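Local coordinates for CBS domain-containing protein (Pyrococcus horikoshii, PDB 2YZI) that is of unknown function but carries two CBS domains, a type of module that in many proteins binds adenine nucleotides and regulates activity, at the interface of chains A and B. Residues are numbered along the deposited sequence; one frame, centred on the assembly and turned at random. Chains: chain A/B, Hypothetical protein PH0107.

Contact 1: the interface of chains A and B. Residues chain A 33-34, 56, 59-60; chain B 56, 59-60, 64.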
loop_
_atom_site.group_PDB
_atom_site.type_symbol
_atom_site.label_atom_id
_atom_site.label_comp_id
_atom_site.label_asym_id
_atom_site.label_seq_id
_atom_site.Cartn_x
_atom_site.Cartn_y
_atom_site.Cartn_z
HETATM N N MSE A 33 -11.225 7.989 5.491
HETATM C CA MSE A 33 -9.954 7.273 5.523
HETATM C C MSE A 33 -8.787 8.185 5.898
HETATM O O MSE A 33 -7.900 7.778 6.643
HETATM C CB MSE A 33 -9.661 6.614 4.172
HETATM C CG MSE A 33 -10.503 5.387 3.856
HETATM SE SE MSE A 33 -9.971 4.595 2.149
HETATM C CE MSE A 33 -10.660 5.961 1.011
HETATM N N MSE A 34 -8.780 9.409 5.377
HETATM C CA MSE A 34 -7.700 10.336 5.697
HETATM C C MSE A 34 -7.785 10.758 7.159
HETATM O O MSE A 34 -6.774 10.803 7.860
HETATM C CB MSE A 34 -7.743 11.572 4.785
HETATM C CG MSE A 34 -7.509 11.266 3.300
HETATM SE SE MSE A 34 -5.907 10.168 2.965
HETATM C CE MSE A 34 -6.148 9.832 1.091
ATOM N N LYS A 56 -7.782 2.235 -0.732
ATOM C CA LYS A 56 -7.518 3.473 -1.433
ATOM C C LYS A 56 -7.190 3.098 -2.865
ATOM O O LYS A 56 -7.640 3.749 -3.819
ATOM C CB LYS A 56 -6.331 4.189 -0.806
ATOM C CG LYS A 56 -6.594 4.772 0.569
ATOM C CD LYS A 56 -5.378 5.544 1.046
ATOM C CE LYS A 56 -5.621 6.262 2.362
ATOM N NZ LYS A 56 -4.319 6.670 2.971
ATOM N N ILE A 59 -10.225 2.501 -4.998
ATOM C CA ILE A 59 -10.923 3.725 -5.366
ATOM C C ILE A 59 -10.341 4.273 -6.648
ATOM O O ILE A 59 -11.064 4.698 -7.543
ATOM C CB ILE A 59 -10.799 4.800 -4.268
ATOM C CG1 ILE A 59 -11.636 4.386 -3.059
ATOM C CG2 ILE A 59 -11.214 6.162 -4.813
ATOM C CD1 ILE A 59 -11.683 5.410 -1.973
ATOM N N ILE A 60 -9.020 4.260 -6.724
ATOM C CA ILE A 60 -8.307 4.749 -7.894
ATOM C C ILE A 60 -8.628 3.913 -9.122
ATOM O O ILE A 60 -8.947 4.444 -10.187
ATOM C CB ILE A 60 -6.798 4.691 -7.651
ATOM C CG1 ILE A 60 -6.432 5.618 -6.498
ATOM C CG2 ILE A 60 -6.050 5.059 -8.915
ATOM C CD1 ILE A 60 -5.059 5.391 -5.971
ATOM N N LYS B 56 -0.480 6.782 -4.171
ATOM C CA LYS B 56 -1.891 6.589 -4.460
ATOM C C LYS B 56 -2.656 7.327 -3.368
ATOM O O LYS B 56 -3.710 7.921 -3.607
ATOM C CB LYS B 56 -2.231 5.097 -4.436
ATOM C CG LYS B 56 -1.697 4.306 -5.629
ATOM C CD LYS B 56 -2.060 2.825 -5.529
ATOM C CE LYS B 56 -1.581 2.035 -6.751
ATOM N NZ LYS B 56 -1.872 0.567 -6.666
ATOM N N ILE B 59 -3.135 10.868 -4.063
ATOM C CA ILE B 59 -4.213 11.001 -5.034
ATOM C C ILE B 59 -5.579 10.994 -4.351
ATOM O O ILE B 59 -6.471 11.735 -4.752
ATOM C CB ILE B 59 -4.142 9.869 -6.080
ATOM C CG1 ILE B 59 -2.936 10.105 -6.989
ATOM C CG2 ILE B 59 -5.429 9.802 -6.888
ATOM C CD1 ILE B 59 -2.573 8.935 -7.861
ATOM N N ILE B 60 -5.739 10.177 -3.311
ATOM C CA ILE B 60 -7.016 10.120 -2.605
ATOM C C ILE B 60 -7.239 11.400 -1.792
ATOM O O ILE B 60 -8.296 12.019 -1.869
ATOM C CB ILE B 60 -7.099 8.895 -1.646
ATOM C CG1 ILE B 60 -7.066 7.581 -2.430
ATOM C CG2 ILE B 60 -8.393 8.952 -0.845
ATOM C CD1 ILE B 60 -8.314 7.326 -3.251
ATOM N N ILE B 64 -9.512 13.150 -4.731
ATOM C CA ILE B 64 -10.838 12.642 -4.386
ATOM C C ILE B 64 -11.573 13.432 -3.311
ATOM O O ILE B 64 -12.735 13.782 -3.493
ATOM C CB ILE B 64 -10.792 11.173 -3.910
ATOM C CG1 ILE B 64 -10.382 10.249 -5.060
ATOM C CG2 ILE B 64 -12.173 10.762 -3.373
ATOM C CD1 ILE B 64 -11.429 10.124 -6.140
#
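The backbone carbonyl oxygen O of A:Lys56 is met by a methyl, CD1 of B:Ile60, at 3.7 Å, a contact too long and too apolar to be a bond. B:Ile60 hides more surface against the partner, about 60 Å², than the other residues of this patch, and its branches divide the work. Its CD1 turns back at chi2 -69° and lies 3.5 Å from CG2 of A:Ile59, closer than usual for two carbons, the two side chains crossing at about a right angle. Its CG1 packs 3.8 Å from CB of A:Lys56, while CG2 faces the CE methyls of A:Met33 and A:Met34. Both are selenomethionines; the approach of the second is too short to be sound.

A:Ile60 is shaped differently: its chain is extended at chi2 166°, which carries CD1 across to the base of B:Lys56, a tight 3.2 Å from CB. The lysines suit this edge because their aliphatic stems pack against isoleucine while the extended chains carry the amino groups away from the isoleucines. Branched isoleucines suit the middle, offering methyls on two sides of a stiff stem. Cut back to an alanine, B:Ile60 would lose CG1, CG2 and CD1, which is likely to open a gap beside A:Ile59 and A:Lys56 and leave CG2 of A:Ile59 without its close partner.

The patch presses helix 56-64 of each chain against its counterpart, with helix 26-36 of chain A at the flank. By this oily fit it joins the first CBS domains of the two copies, probably as part of a dimer.

Contact 2: the interface of chains A and B. Residues chain A 95, 120, 123; chain B 124, 127-128.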
loop_
_atom_site.group_PDB
_atom_site.type_symbol
_atom_site.label_atom_id
_atom_site.label_comp_id
_atom_site.label_asym_id
_atom_site.label_seq_id
_atom_site.Cartn_x
_atom_site.Cartn_y
_atom_site.Cartn_z
ATOM N N LEU A 95 0.778 -14.844 4.673
ATOM C CA LEU A 95 1.673 -14.283 3.673
ATOM C C LEU A 95 1.589 -15.055 2.357
ATOM O O LEU A 95 1.677 -14.465 1.287
ATOM C CB LEU A 95 3.111 -14.271 4.202
ATOM C CG LEU A 95 3.308 -13.478 5.496
ATOM C CD1 LEU A 95 4.780 -13.404 5.816
ATOM C CD2 LEU A 95 2.738 -12.080 5.351
ATOM N N LEU A 120 0.255 -5.087 4.921
ATOM C CA LEU A 120 1.699 -5.140 4.835
ATOM C C LEU A 120 2.289 -4.135 5.808
ATOM O O LEU A 120 3.457 -4.247 6.175
ATOM C CB LEU A 120 2.174 -4.844 3.417
ATOM C CG LEU A 120 1.825 -5.884 2.350
ATOM C CD1 LEU A 120 2.425 -5.429 1.028
ATOM C CD2 LEU A 120 2.357 -7.268 2.727
ATOM N N LEU A 123 2.700 -5.930 8.696
ATOM C CA LEU A 123 3.846 -6.812 8.467
ATOM C C LEU A 123 5.124 -6.081 8.878
ATOM O O LEU A 123 5.986 -6.652 9.550
ATOM C CB LEU A 123 3.941 -7.230 6.995
ATOM C CG LEU A 123 5.197 -8.016 6.583
ATOM C CD1 LEU A 123 5.328 -9.293 7.406
ATOM C CD2 LEU A 123 5.121 -8.352 5.097
ATOM N N LEU B 124 7.364 -7.903 1.757
ATOM C CA LEU B 124 6.642 -9.155 1.638
ATOM C C LEU B 124 7.508 -10.161 0.890
ATOM O O LEU B 124 7.592 -11.337 1.265
ATOM C CB LEU B 124 5.335 -8.944 0.875
ATOM C CG LEU B 124 4.518 -10.230 0.716
ATOM C CD1 LEU B 124 4.168 -10.758 2.118
ATOM C CD2 LEU B 124 3.258 -9.978 -0.118
ATOM N N SER B 127 10.244 -11.340 3.164
ATOM C CA SER B 127 9.696 -12.210 4.199
ATOM C C SER B 127 9.409 -13.606 3.660
ATOM O O SER B 127 9.321 -14.562 4.422
ATOM C CB SER B 127 8.409 -11.618 4.767
ATOM O OG SER B 127 7.410 -11.546 3.771
ATOM N N ARG B 128 9.258 -13.715 2.346
ATOM C CA ARG B 128 8.978 -14.993 1.704
ATOM C C ARG B 128 10.248 -15.644 1.160
ATOM O O ARG B 128 10.197 -16.708 0.553
ATOM C CB ARG B 128 7.969 -14.795 0.568
ATOM C CG ARG B 128 6.533 -14.584 1.030
ATOM C CD ARG B 128 5.619 -14.166 -0.129
ATOM N NE ARG B 128 5.539 -15.164 -1.196
ATOM C CZ ARG B 128 4.972 -16.362 -1.068
ATOM N NH1 ARG B 128 4.428 -16.723 0.084
ATOM N NH2 ARG B 128 4.952 -17.197 -2.099
#
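Leucine against leucine makes up the apolar part. The side chain of B:Leu124 is set among A:Leu95, A:Leu120 and A:Leu123, each of which brings its CD2 methyl. A:Leu95 runs alongside it in the opposite direction, CD2 lying 3.8 Å from CD1 of B:Leu124. The other two cross it at about a right angle: CD2 of A:Leu120 comes to 3.9 Å from CB of B:Leu124, and CD2 of A:Leu123 rests over the backbone, 3.9 Å from its CA. In B:Leu124, CG anti to the backbone N (chi1 -180°) together with chi2 60° brings CD1 between A:Leu95 and A:Leu123, while A:Leu120 lies along CB and both methyls. Leucine suits the place because its forked end can touch several neighbours at once.

Polar groups join the patch through B:Ser127 and B:Arg128. OG of B:Ser127 bonds to the carbonyl O of B:Leu124, one turn earlier in its own helix, at 2.5 Å; the hydroxyl comes 30° out of the carbonyl plane. A small serine whose hydroxyl is satisfied within its own chain can sit against an apolar partner, and OG is 3.8 Å from CD1 of A:Leu95. B:Arg128, bent at chi3, brings NH1 to 3.8 Å from the backbone O of A:Leu95, too far for a hydrogen bond.

In the fold, helix 120-128 of chain A, which follows directly on strand 113-119, and helix 91-101 together form the face that receives the end of helix 120-127 of chain B. Both elements fall within the second CBS domain.

Contact 1 and contact 2 share no residue, and the centres of their C-alpha atoms are about 23 Å apart, yet they repeat one plan. In each, a helix that follows directly on a strand meets its counterpart, 56-64 in contact 1 and 120-128 in contact 2, with an earlier helix beside it, 26-36 or 91-101. B:Ile60 and B:Leu124 hold matching places in the two CBS sequences. First domain thus faces first and second faces second, a head-to-head pairing about the two-fold axis. Two separate patches would resist rocking of the chains, probably favouring a stable dimer.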